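Local structure of multiheme cytochrome cf (Carboxydothermus ferrireducens DSM 11255, 6QVM) at residues S44-P49 and G53-D58; A224-C229 and F344-I349; T613-T618 and L663-L668. The protein probably passes electrons along its c-type hemes to insoluble extracellular Fe(III), acting as a reductase inserted in the S-layer of the cell. One frame throughout, in Å; residues are numbered along the deposited sequence.

Contact 1: residues S44-P49 and G53-D58; sequences SHKSQP and GRDQMD. With HEC (heme c), chain F.
Arg54 lays its guanidinium flat over one face of the His45 imidazole, the two group centres 4.0 Å apart and the planes 14° from parallel. The bend of the arginine chain at chi3 (-76°) turns the guanidinium back over the ring while CD rests against the pyrrole carbons of heme F, so the side chain fills the corner between histidine and porphyrin. From there NH2 of Arg54 reaches O of Ser44 at 3.0 Å, meeting the carbonyl from above its plane. The imidazole is fixed at both nitrogens: NE2 of His45 binds the heme FE at 2.1 Å, and ND1 of His45 gives its proton to OG of Ser44 at 3.1 Å, lying in the ring plane. OG of Ser44 hands on its hydrogen to propionate O2D of heme F at 2.8 Å. With His63, the histidine of the CXXCH motif 59-63, on the other axial position, this is a bis-histidine heme c whose distal ligand comes from the loop ahead of that motif, and Asp58 caps the motif's helix through the N of Ala61. A second tight knot lies farther from the heme. The carboxylate of Asp55 receives N of Ser47 on OD2 at 2.7 Å, from above its plane, and OG of Ser47 on OD1 at 2.6 Å, while that hydroxyl accepts N of Gly53 at 2.7 Å. N of Asp55 closes the loop on O of His45. Beyond this the contact opens to solvent: Lys46 brushes OD2 of Asp55 with its CA and first side-chain carbons, then runs outward as an extended chain, and the amide of Gln56 lies beside Ser47, at too poor an angle for a bond.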
loop_
_atom_site.group_PDB
_atom_site.type_symbol
_atom_site.label_atom_id
_atom_site.label_comp_id
_atom_site.label_asym_id
_atom_site.label_seq_id
_atom_site.Cartn_x
_atom_site.Cartn_y
_atom_site.Cartn_z
ATOM N N SER A 44 3.316 -33.650 16.751
ATOM C CA SER A 44 4.131 -34.435 17.672
ATOM C C SER A 44 4.051 -33.938 19.111
ATOM O O SER A 44 4.494 -34.655 20.012
ATOM C CB SER A 44 5.589 -34.442 17.213
ATOM O OG SER A 44 6.173 -33.162 17.362
ATOM N N HIS A 45 3.497 -32.748 19.350
ATOM C CA HIS A 45 3.373 -32.204 20.696
ATOM C C HIS A 45 2.008 -32.450 21.319
ATOM O O HIS A 45 1.821 -32.143 22.504
ATOM C CB HIS A 45 3.615 -30.694 20.690
ATOM C CG HIS A 45 5.027 -30.297 20.392
ATOM N ND1 HIS A 45 5.798 -30.926 19.438
ATOM C CD2 HIS A 45 5.803 -29.319 20.917
ATOM C CE1 HIS A 45 6.988 -30.350 19.386
ATOM N NE2 HIS A 45 7.017 -29.373 20.276
ATOM N N LYS A 46 1.058 -32.978 20.555
ATOM C CA LYS A 46 -0.331 -32.951 20.979
ATOM C C LYS A 46 -0.572 -33.851 22.181
ATOM O O LYS A 46 -0.077 -34.979 22.248
ATOM C CB LYS A 46 -1.252 -33.365 19.834
ATOM C CG LYS A 46 -2.730 -33.306 20.190
ATOM C CD LYS A 46 -3.604 -33.279 18.948
ATOM C CE LYS A 46 -5.061 -33.524 19.305
ATOM N NZ LYS A 46 -5.892 -33.762 18.095
ATOM N N SER A 47 -1.339 -33.333 23.137
ATOM C CA SER A 47 -1.808 -34.125 24.266
ATOM C C SER A 47 -3.067 -34.881 23.864
ATOM O O SER A 47 -4.043 -34.279 23.405
ATOM C CB SER A 47 -2.093 -33.236 25.474
ATOM O OG SER A 47 -0.895 -32.746 26.048
ATOM N N GLN A 48 -3.037 -36.194 24.017
ATOM C CA GLN A 48 -4.293 -36.916 23.996
ATOM C C GLN A 48 -5.020 -36.689 25.322
ATOM O O GLN A 48 -4.383 -36.365 26.327
ATOM C CB GLN A 48 -4.052 -38.406 23.765
ATOM C CG GLN A 48 -3.785 -38.753 22.301
ATOM C CD GLN A 48 -4.925 -38.329 21.387
ATOM O OE1 GLN A 48 -6.087 -38.648 21.639
ATOM N NE2 GLN A 48 -4.599 -37.596 20.329
ATOM N N PRO A 49 -6.347 -36.827 25.343
ATOM C CA PRO A 49 -7.093 -36.602 26.591
ATOM C C PRO A 49 -6.501 -37.393 27.751
ATOM O O PRO A 49 -6.308 -38.602 27.666
ATOM C CB PRO A 49 -8.509 -37.066 26.232
ATOM C CG PRO A 49 -8.601 -36.847 24.765
ATOM C CD PRO A 49 -7.240 -37.158 24.220
ATOM N N GLY A 53 1.193 -33.949 27.174
ATOM C CA GLY A 53 2.099 -33.721 26.073
ATOM C C GLY A 53 2.808 -32.379 26.163
ATOM O O GLY A 53 2.600 -31.580 27.075
ATOM N N ARG A 54 3.662 -32.125 25.168
ATOM C CA ARG A 54 4.423 -30.881 25.138
ATOM C C ARG A 54 3.550 -29.660 24.858
ATOM O O ARG A 54 3.949 -28.541 25.210
ATOM C CB ARG A 54 5.547 -30.978 24.103
ATOM C CG ARG A 54 6.713 -31.848 24.550
ATOM C CD ARG A 54 7.707 -32.069 23.432
ATOM N NE ARG A 54 7.220 -33.033 22.454
ATOM C CZ ARG A 54 7.883 -33.376 21.356
ATOM N NH1 ARG A 54 9.059 -32.822 21.094
ATOM N NH2 ARG A 54 7.380 -34.284 20.531
ATOM N N ASP A 55 2.373 -29.837 24.248
ATOM C CA ASP A 55 1.515 -28.689 23.985
ATOM C C ASP A 55 0.978 -28.046 25.257
ATOM O O ASP A 55 0.389 -26.965 25.176
ATOM C CB ASP A 55 0.356 -29.084 23.060
ATOM C CG ASP A 55 -0.576 -30.128 23.667
ATOM O OD1 ASP A 55 -0.436 -30.477 24.852
ATOM O OD2 ASP A 55 -1.465 -30.611 22.935
ATOM N N GLN A 56 1.150 -28.690 26.414
ATOM C CA GLN A 56 0.746 -28.138 27.700
ATOM C C GLN A 56 1.933 -27.744 28.567
ATOM O O GLN A 56 1.739 -27.381 29.730
ATOM C CB GLN A 56 -0.114 -29.139 28.476
ATOM C CG GLN A 56 -1.514 -29.352 27.956
ATOM C CD GLN A 56 -2.260 -30.385 28.773
ATOM O OE1 GLN A 56 -2.098 -30.462 29.992
ATOM N NE2 GLN A 56 -3.063 -31.203 28.105
ATOM N N MET A 57 3.152 -27.820 28.044
ATOM C CA MET A 57 4.339 -27.523 28.827
ATOM C C MET A 57 4.855 -26.126 28.488
ATOM O O MET A 57 4.320 -25.428 27.624
ATOM C CB MET A 57 5.409 -28.592 28.593
ATOM C CG MET A 57 5.086 -29.930 29.240
ATOM S SD MET A 57 6.173 -31.266 28.708
ATOM C CE MET A 57 7.785 -30.599 29.121
ATOM N N ASP A 58 5.898 -25.707 29.200
ATOM C CA ASP A 58 6.515 -24.400 28.983
ATOM C C ASP A 58 7.305 -24.465 27.683
ATOM O O ASP A 58 8.392 -25.043 27.639
ATOM C CB ASP A 58 7.407 -24.026 30.164
ATOM C CG ASP A 58 7.923 -22.592 30.091
ATOM O OD1 ASP A 58 8.229 -22.104 28.980
ATOM O OD2 ASP A 58 8.028 -21.945 31.157
HETATM FE FE HEC F . 8.381 -27.837 20.528
HETATM C CHA HEC F . 9.647 -28.746 17.412
HETATM C CHB HEC F . 6.463 -25.443 18.975
HETATM C CHC HEC F . 7.025 -26.925 23.574
HETATM C CHD HEC F . 10.644 -29.814 22.115
HETATM N NA HEC F . 8.101 -27.227 18.556
HETATM C C1A HEC F . 8.759 -27.688 17.431
HETATM C C2A HEC F . 8.355 -26.887 16.286
HETATM C C3A HEC F . 7.483 -25.956 16.742
HETATM C C4A HEC F . 7.309 -26.168 18.165
HETATM C CMA HEC F . 6.738 -24.842 15.972
HETATM C CAA HEC F . 8.927 -27.138 14.860
HETATM C CBA HEC F . 7.948 -26.932 13.699
HETATM C CGA HEC F . 7.113 -28.163 13.472
HETATM O O1A HEC F . 5.905 -28.017 13.149
HETATM O O2A HEC F . 7.652 -29.287 13.618
HETATM N NB HEC F . 7.025 -26.429 21.172
HETATM C C1B HEC F . 6.279 -25.621 20.331
HETATM C C2B HEC F . 5.260 -24.970 21.126
HETATM C C3B HEC F . 5.422 -25.352 22.405
HETATM C C4B HEC F . 6.531 -26.287 22.454
HETATM C CMB HEC F . 4.242 -23.947 20.579
HETATM C CAB HEC F . 4.581 -24.923 23.631
HETATM C CBB HEC F . 3.112 -25.390 23.510
HETATM N NC HEC F . 8.781 -28.246 22.466
HETATM C C1C HEC F . 8.095 -27.805 23.583
HETATM C C2C HEC F . 8.712 -28.392 24.766
HETATM C C3C HEC F . 9.628 -29.300 24.346
HETATM C C4C HEC F . 9.734 -29.146 22.904
HETATM C CMC HEC F . 8.125 -28.226 26.185
HETATM C CAC HEC F . 10.636 -30.192 25.132
HETATM C CBC HEC F . 10.074 -30.961 26.343
HETATM N ND HEC F . 9.929 -29.066 19.859
HETATM C C1D HEC F . 10.684 -29.842 20.736
HETATM C C2D HEC F . 11.546 -30.694 19.962
HETATM C C3D HEC F . 11.240 -30.370 18.495
HETATM C C4D HEC F . 10.219 -29.345 18.523
HETATM C CMD HEC F . 12.555 -31.718 20.517
HETATM C CAD HEC F . 11.910 -31.021 17.268
HETATM C CBD HEC F . 11.249 -32.371 17.016
HETATM C CGD HEC F . 9.883 -32.129 16.421
HETATM O O1D HEC F . 9.794 -31.365 15.419
HETATM O O2D HEC F . 8.885 -32.688 16.952
#

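Contact 2: residues A224-C229 and F344-I349; sequences AGTKKC and FTEPGI. With HEC (heme c), chain G.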
loop_
_atom_site.group_PDB
_atom_site.type_symbol
_atom_site.label_atom_id
_atom_site.label_comp_id
_atom_site.label_asym_id
_atom_site.label_seq_id
_atom_site.Cartn_x
_atom_site.Cartn_y
_atom_site.Cartn_z
ATOM N N ALA A 224 -9.131 -12.430 0.823
ATOM C CA ALA A 224 -9.818 -12.179 2.085
ATOM C C ALA A 224 -10.647 -10.903 2.085
ATOM O O ALA A 224 -11.653 -10.833 2.797
ATOM C CB ALA A 224 -8.806 -12.113 3.232
ATOM N N GLY A 225 -10.252 -9.898 1.309
ATOM C CA GLY A 225 -10.927 -8.615 1.330
ATOM C C GLY A 225 -10.227 -7.618 2.231
ATOM O O GLY A 225 -9.720 -7.988 3.295
ATOM N N THR A 226 -10.175 -6.353 1.802
ATOM C CA THR A 226 -9.455 -5.327 2.551
ATOM C C THR A 226 -9.942 -5.235 3.992
ATOM O O THR A 226 -9.143 -5.070 4.921
ATOM C CB THR A 226 -9.605 -3.979 1.841
ATOM O OG1 THR A 226 -8.781 -3.967 0.671
ATOM C CG2 THR A 226 -9.231 -2.813 2.763
ATOM N N LYS A 227 -11.253 -5.370 4.197
ATOM C CA LYS A 227 -11.815 -5.202 5.533
ATOM C C LYS A 227 -11.248 -6.237 6.499
ATOM O O LYS A 227 -11.026 -5.943 7.681
ATOM C CB LYS A 227 -13.338 -5.274 5.467
ATOM C CG LYS A 227 -14.058 -4.532 6.580
ATOM N N LYS A 228 -10.982 -7.452 6.010
ATOM C CA LYS A 228 -10.395 -8.484 6.865
ATOM C C LYS A 228 -8.951 -8.151 7.227
ATOM O O LYS A 228 -8.529 -8.350 8.373
ATOM C CB LYS A 228 -10.477 -9.847 6.179
ATOM C CG LYS A 228 -9.975 -11.008 7.015
ATOM C CD LYS A 228 -11.126 -11.799 7.620
ATOM C CE LYS A 228 -10.954 -13.301 7.410
ATOM N NZ LYS A 228 -9.982 -13.907 8.361
ATOM N N CYS A 229 -8.179 -7.640 6.262
ATOM C CA CYS A 229 -6.817 -7.199 6.553
ATOM C C CYS A 229 -6.808 -6.135 7.643
ATOM O O CYS A 229 -5.982 -6.182 8.562
ATOM C CB CYS A 229 -6.150 -6.660 5.285
ATOM S SG CYS A 229 -6.323 -7.698 3.811
ATOM N N PHE A 344 -13.833 -10.999 -10.221
ATOM C CA PHE A 344 -13.241 -10.287 -9.100
ATOM C C PHE A 344 -14.191 -10.271 -7.909
ATOM O O PHE A 344 -15.414 -10.330 -8.054
ATOM C CB PHE A 344 -12.869 -8.854 -9.492
ATOM C CG PHE A 344 -14.041 -7.999 -9.884
ATOM C CD1 PHE A 344 -14.685 -7.211 -8.944
ATOM C CD2 PHE A 344 -14.484 -7.961 -11.197
ATOM C CE1 PHE A 344 -15.760 -6.418 -9.297
ATOM C CE2 PHE A 344 -15.556 -7.162 -11.561
ATOM C CZ PHE A 344 -16.201 -6.394 -10.607
ATOM N N THR A 345 -13.607 -10.181 -6.717
ATOM C CA THR A 345 -14.372 -10.184 -5.479
ATOM C C THR A 345 -14.293 -8.883 -4.696
ATOM O O THR A 345 -15.008 -8.749 -3.697
ATOM C CB THR A 345 -13.913 -11.336 -4.572
ATOM O OG1 THR A 345 -12.502 -11.227 -4.337
ATOM C CG2 THR A 345 -14.221 -12.682 -5.214
ATOM N N GLU A 346 -13.443 -7.938 -5.095
ATOM C CA GLU A 346 -13.344 -6.647 -4.425
ATOM C C GLU A 346 -13.277 -5.557 -5.485
ATOM O O GLU A 346 -12.322 -5.533 -6.286
ATOM C CB GLU A 346 -12.128 -6.587 -3.503
ATOM C CG GLU A 346 -12.055 -5.308 -2.674
ATOM C CD GLU A 346 -10.846 -5.273 -1.755
ATOM O OE1 GLU A 346 -10.509 -4.173 -1.265
ATOM O OE2 GLU A 346 -10.232 -6.346 -1.534
ATOM N N PRO A 347 -14.246 -4.651 -5.538
ATOM C CA PRO A 347 -14.109 -3.491 -6.423
ATOM C C PRO A 347 -13.053 -2.546 -5.876
ATOM O O PRO A 347 -12.974 -2.317 -4.668
ATOM C CB PRO A 347 -15.504 -2.858 -6.403
ATOM C CG PRO A 347 -16.071 -3.272 -5.090
ATOM C CD PRO A 347 -15.537 -4.656 -4.824
ATOM N N GLY A 348 -12.230 -2.006 -6.771
ATOM C CA GLY A 348 -11.152 -1.135 -6.349
ATOM C C GLY A 348 -9.866 -1.889 -6.101
ATOM O O GLY A 348 -9.788 -3.120 -6.181
ATOM N N ILE A 349 -8.823 -1.120 -5.802
ATOM C CA ILE A 349 -7.491 -1.666 -5.560
ATOM C C ILE A 349 -7.348 -1.845 -4.053
ATOM O O ILE A 349 -7.106 -0.885 -3.321
ATOM C CB ILE A 349 -6.391 -0.767 -6.136
ATOM C CG1 ILE A 349 -6.499 -0.687 -7.658
ATOM C CG2 ILE A 349 -5.016 -1.256 -5.721
ATOM C CD1 ILE A 349 -7.402 0.405 -8.163
HETATM FE FE HEC G . -1.235 -9.808 8.160
HETATM C CHA HEC G . 2.135 -10.023 8.805
HETATM C CHB HEC G . -0.561 -8.069 5.269
HETATM C CHC HEC G . -4.572 -9.857 7.332
HETATM C CHD HEC G . -2.018 -10.980 11.290
HETATM N NA HEC G . 0.455 -9.143 7.226
HETATM C C1A HEC G . 1.752 -9.367 7.650
HETATM C C2A HEC G . 2.647 -8.771 6.677
HETATM C C3A HEC G . 1.904 -8.230 5.704
HETATM C C4A HEC G . 0.514 -8.452 6.032
HETATM C CMA HEC G . 2.439 -7.492 4.458
HETATM C CAA HEC G . 4.187 -8.788 6.755
HETATM C CBA HEC G . 4.659 -10.096 6.118
HETATM C CGA HEC G . 6.163 -10.195 6.170
HETATM O O1A HEC G . 6.762 -9.933 7.252
HETATM O O2A HEC G . 6.760 -10.543 5.116
HETATM N NB HEC G . -2.374 -9.046 6.615
HETATM C C1B HEC G . -1.858 -8.510 5.448
HETATM C C2B HEC G . -2.919 -8.498 4.453
HETATM C C3B HEC G . -4.037 -8.981 5.033
HETATM C C4B HEC G . -3.706 -9.338 6.401
HETATM C CMB HEC G . -2.761 -7.950 3.015
HETATM C CAB HEC G . -5.431 -9.162 4.388
HETATM C CBB HEC G . -5.389 -10.287 3.330
HETATM N NC HEC G . -2.963 -10.292 9.134
HETATM C C1C HEC G . -4.238 -10.247 8.607
HETATM C C2C HEC G . -5.168 -10.829 9.554
HETATM C C3C HEC G . -4.480 -11.076 10.689
HETATM C C4C HEC G . -3.076 -10.777 10.425
HETATM C CMC HEC G . -6.705 -10.873 9.365
HETATM C CAC HEC G . -5.046 -11.624 12.027
HETATM C CBC HEC G . -5.642 -13.028 11.829
HETATM N ND HEC G . -0.111 -10.396 9.789
HETATM C C1D HEC G . -0.671 -10.881 10.971
HETATM C C2D HEC G . 0.403 -11.256 11.856
HETATM C C3D HEC G . 1.699 -10.970 11.089
HETATM C C4D HEC G . 1.284 -10.429 9.814
HETATM C CMD HEC G . 0.261 -11.847 13.271
HETATM C CAD HEC G . 3.133 -11.213 11.598
HETATM C CBD HEC G . 3.529 -10.055 12.504
HETATM C CGD HEC G . 3.596 -8.803 11.673
HETATM O O1D HEC G . 4.530 -8.695 10.837
HETATM O O2D HEC G . 2.718 -7.918 11.842
#
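Glu346 lays its carboxylate across Thr226, the two side chains crossing at about a right angle, and meets both the hydroxyl and the backbone nitrogen of that residue in a small interface of 107 Å². CG stands anti to the backbone N (chi1 -174°) and the chain stays extended beyond it, which carries the acid the full length of the side chain from its strand to the facing segment. OG1 of Thr226 donates to OE1 of Glu346 at 2.6 Å, using the lone pair syn to OE2. N of Thr226 reaches OE2 of Glu346 at 3.3 Å with an N-H...O angle of 137°, a weak bond, and CA of Gly225 comes within 3.7 Å of the same OE2. Thr226 OG1 sits beside its own backbone N, which lets one carboxylate engage both donors. The hydroxyl is doubly used, since it also accepts N of Cys351. Thr226 opens helix 226-233, with Gly225 in the N-cap position, and this helix carries the CXXCH heme-binding motif that begins at Cys229; SG of Cys229 is bonded covalently to CAB of heme G at 1.8 Å. The acid thus lies at the positive end of the helix dipole, a setting that would probably favour its ionised form. On the other side, Glu346 belongs to the short strand 346-347, paired with 319-320, and forms with Thr345 and the facing Thr320 a classic beta bulge. A second acid, Glu352, receives N of Ala224 and N of Gly225 just ahead of the helix. Within the first turn, O of Lys228 approaches CMC of heme G at 3.3 Å, and Ala224 CB lies 3.9 Å from CBB of heme G.

Contact 3: residues T613-T618 and L663-L668; sequences TDKVDT and LTELLL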
loop_
_atom_site.group_PDB
_atom_site.type_symbol
_atom_site.label_atom_id
_atom_site.label_comp_id
_atom_site.label_asym_id
_atom_site.label_seq_id
_atom_site.Cartn_x
_atom_site.Cartn_y
_atom_site.Cartn_z
ATOM N N THR A 613 21.845 28.901 -22.763
ATOM C CA THR A 613 22.519 27.676 -22.339
ATOM C C THR A 613 23.932 27.585 -22.908
ATOM O O THR A 613 24.873 27.264 -22.176
ATOM C CB THR A 613 21.683 26.454 -22.722
ATOM O OG1 THR A 613 21.109 25.890 -21.532
ATOM C CG2 THR A 613 22.533 25.401 -23.430
ATOM N N ASP A 614 24.110 27.902 -24.195
ATOM C CA ASP A 614 25.459 27.986 -24.749
ATOM C C ASP A 614 26.270 29.028 -23.997
ATOM O O ASP A 614 27.389 28.765 -23.548
ATOM C CB ASP A 614 25.413 28.343 -26.235
ATOM C CG ASP A 614 24.737 27.284 -27.084
ATOM O OD1 ASP A 614 24.731 26.106 -26.681
ATOM O OD2 ASP A 614 24.224 27.637 -28.171
ATOM N N LYS A 615 25.688 30.214 -23.833
ATOM C CA LYS A 615 26.367 31.337 -23.203
ATOM C C LYS A 615 26.835 31.011 -21.790
ATOM O O LYS A 615 27.823 31.584 -21.321
ATOM C CB LYS A 615 25.428 32.538 -23.242
ATOM C CG LYS A 615 25.792 33.713 -22.373
ATOM C CD LYS A 615 24.681 34.746 -22.456
ATOM C CE LYS A 615 24.906 35.895 -21.492
ATOM N NZ LYS A 615 24.799 35.451 -20.077
ATOM N N VAL A 616 26.160 30.092 -21.104
ATOM C CA VAL A 616 26.610 29.682 -19.779
ATOM C C VAL A 616 27.660 28.578 -19.883
ATOM O O VAL A 616 28.667 28.621 -19.179
ATOM C CB VAL A 616 25.410 29.263 -18.903
ATOM C CG1 VAL A 616 25.890 28.715 -17.558
ATOM C CG2 VAL A 616 24.500 30.455 -18.686
ATOM N N ASP A 617 27.453 27.589 -20.763
ATOM C CA ASP A 617 28.457 26.545 -20.977
ATOM C C ASP A 617 29.796 27.148 -21.381
ATOM O O ASP A 617 30.845 26.777 -20.848
ATOM C CB ASP A 617 27.977 25.557 -22.041
ATOM C CG ASP A 617 26.781 24.740 -21.584
ATOM O OD1 ASP A 617 26.667 24.473 -20.365
ATOM O OD2 ASP A 617 25.961 24.365 -22.449
ATOM N N THR A 618 29.772 28.066 -22.346
ATOM C CA THR A 618 30.962 28.789 -22.774
ATOM C C THR A 618 31.715 29.364 -21.584
ATOM O O THR A 618 32.911 29.113 -21.398
ATOM C CB THR A 618 30.555 29.913 -23.729
ATOM O OG1 THR A 618 30.009 29.343 -24.919
ATOM C CG2 THR A 618 31.743 30.796 -24.052
ATOM N N LEU A 663 21.853 33.854 -9.478
ATOM C CA LEU A 663 23.005 33.303 -8.773
ATOM C C LEU A 663 24.076 32.842 -9.751
ATOM O O LEU A 663 25.267 32.883 -9.430
ATOM C CB LEU A 663 22.579 32.145 -7.866
ATOM C CG LEU A 663 23.692 31.530 -7.012
ATOM C CD1 LEU A 663 24.325 32.603 -6.147
ATOM C CD2 LEU A 663 23.167 30.386 -6.160
ATOM N N THR A 664 23.675 32.435 -10.956
ATOM C CA THR A 664 24.629 31.910 -11.928
ATOM C C THR A 664 25.537 33.008 -12.470
ATOM O O THR A 664 26.755 32.827 -12.563
ATOM C CB THR A 664 23.881 31.215 -13.063
ATOM O OG1 THR A 664 23.392 29.948 -12.604
ATOM C CG2 THR A 664 24.792 31.010 -14.267
ATOM N N GLU A 665 24.967 34.158 -12.828
ATOM C CA GLU A 665 25.792 35.234 -13.364
ATOM C C GLU A 665 26.624 35.886 -12.268
ATOM O O GLU A 665 27.786 36.245 -12.495
ATOM C CB GLU A 665 24.918 36.255 -14.086
ATOM C CG GLU A 665 24.344 35.721 -15.392
ATOM C CD GLU A 665 23.685 36.795 -16.238
ATOM O OE1 GLU A 665 22.853 37.553 -15.702
ATOM O OE2 GLU A 665 24.009 36.887 -17.442
ATOM N N LEU A 666 26.065 36.012 -11.062
ATOM C CA LEU A 666 26.849 36.490 -9.929
ATOM C C LEU A 666 27.946 35.510 -9.550
ATOM O O LEU A 666 28.920 35.908 -8.902
ATOM C CB LEU A 666 25.934 36.751 -8.727
ATOM C CG LEU A 666 26.489 37.549 -7.539
ATOM C CD1 LEU A 666 26.203 39.043 -7.679
ATOM C CD2 LEU A 666 25.940 37.004 -6.226
ATOM N N LEU A 667 27.806 34.237 -9.934
ATOM C CA LEU A 667 28.869 33.271 -9.676
ATOM C C LEU A 667 29.941 33.323 -10.757
ATOM O O LEU A 667 31.133 33.210 -10.458
ATOM C CB LEU A 667 28.293 31.856 -9.563
ATOM C CG LEU A 667 27.697 31.437 -8.222
ATOM C CD1 LEU A 667 27.514 29.925 -8.160
ATOM C CD2 LEU A 667 28.555 31.925 -7.064
ATOM N N LEU A 668 29.539 33.490 -12.018
ATOM C CA LEU A 668 30.511 33.519 -13.105
ATOM C C LEU A 668 31.311 34.817 -13.102
ATOM O O LEU A 668 32.510 34.815 -13.408
ATOM C CB LEU A 668 29.800 33.321 -14.442
ATOM C CG LEU A 668 29.180 31.939 -14.642
ATOM C CD1 LEU A 668 28.622 31.801 -16.050
ATOM C CD2 LEU A 668 30.203 30.860 -14.351
#
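Lys615 holds its CG anti to the backbone N (chi1 166°) and runs extended until a turn at chi4 (-67°), while Glu665 sets CG beside its own backbone N and stretches on from there; the two side chains cross at about a right angle. NZ of Lys615 lies 3.1 Å from OE2 of Glu665, a salt bridge with a hydrogen bond, approaching on the anti side of the carboxylate, tilted somewhat out of its plane. Beside the salt bridge the fit is apolar. Val616 CG1 and Thr664 CG2 reach toward each other tip to tip at 4.2 Å, and the same CG1 touches CD1 of Leu668 at 4.4 Å. The pairing joins helices 606-628 and 661-672 of the C-terminal helical part, whose local axes run roughly the same way, 30° apart, at a rather wide 11.7 Å. A third helix, 641-652, packs against both: Val650 touches Val616 as well as Leu667. OG1 of Thr664 bonds to the carbonyl O of Asn660, the residue just ahead of helix 661-672, whereas the side chain of Leu668 also touches Arg619 and Val620, farther along helix 606-628.

Overall arrangement
The three contacts follow one another along the chain without touching. Contacts 1 and 2 each involve a heme: contact 1 supplies an axial histidine to heme F, contact 2 holds the start of the helix that is covalently joined to heme G. Their centres lie about 38 Å apart and their nearest atoms about 22 Å. FE of HEC F is 23.9 Å from FE of HEC G. Contact 3 lies far off, about 80 Å from contact 1 and 56 Å from contact 2 between centres, on the opposite side of the chain's centre from contact 1. It binds no heme iron, though the Glu665 side chain comes within about 5 Å of a heme.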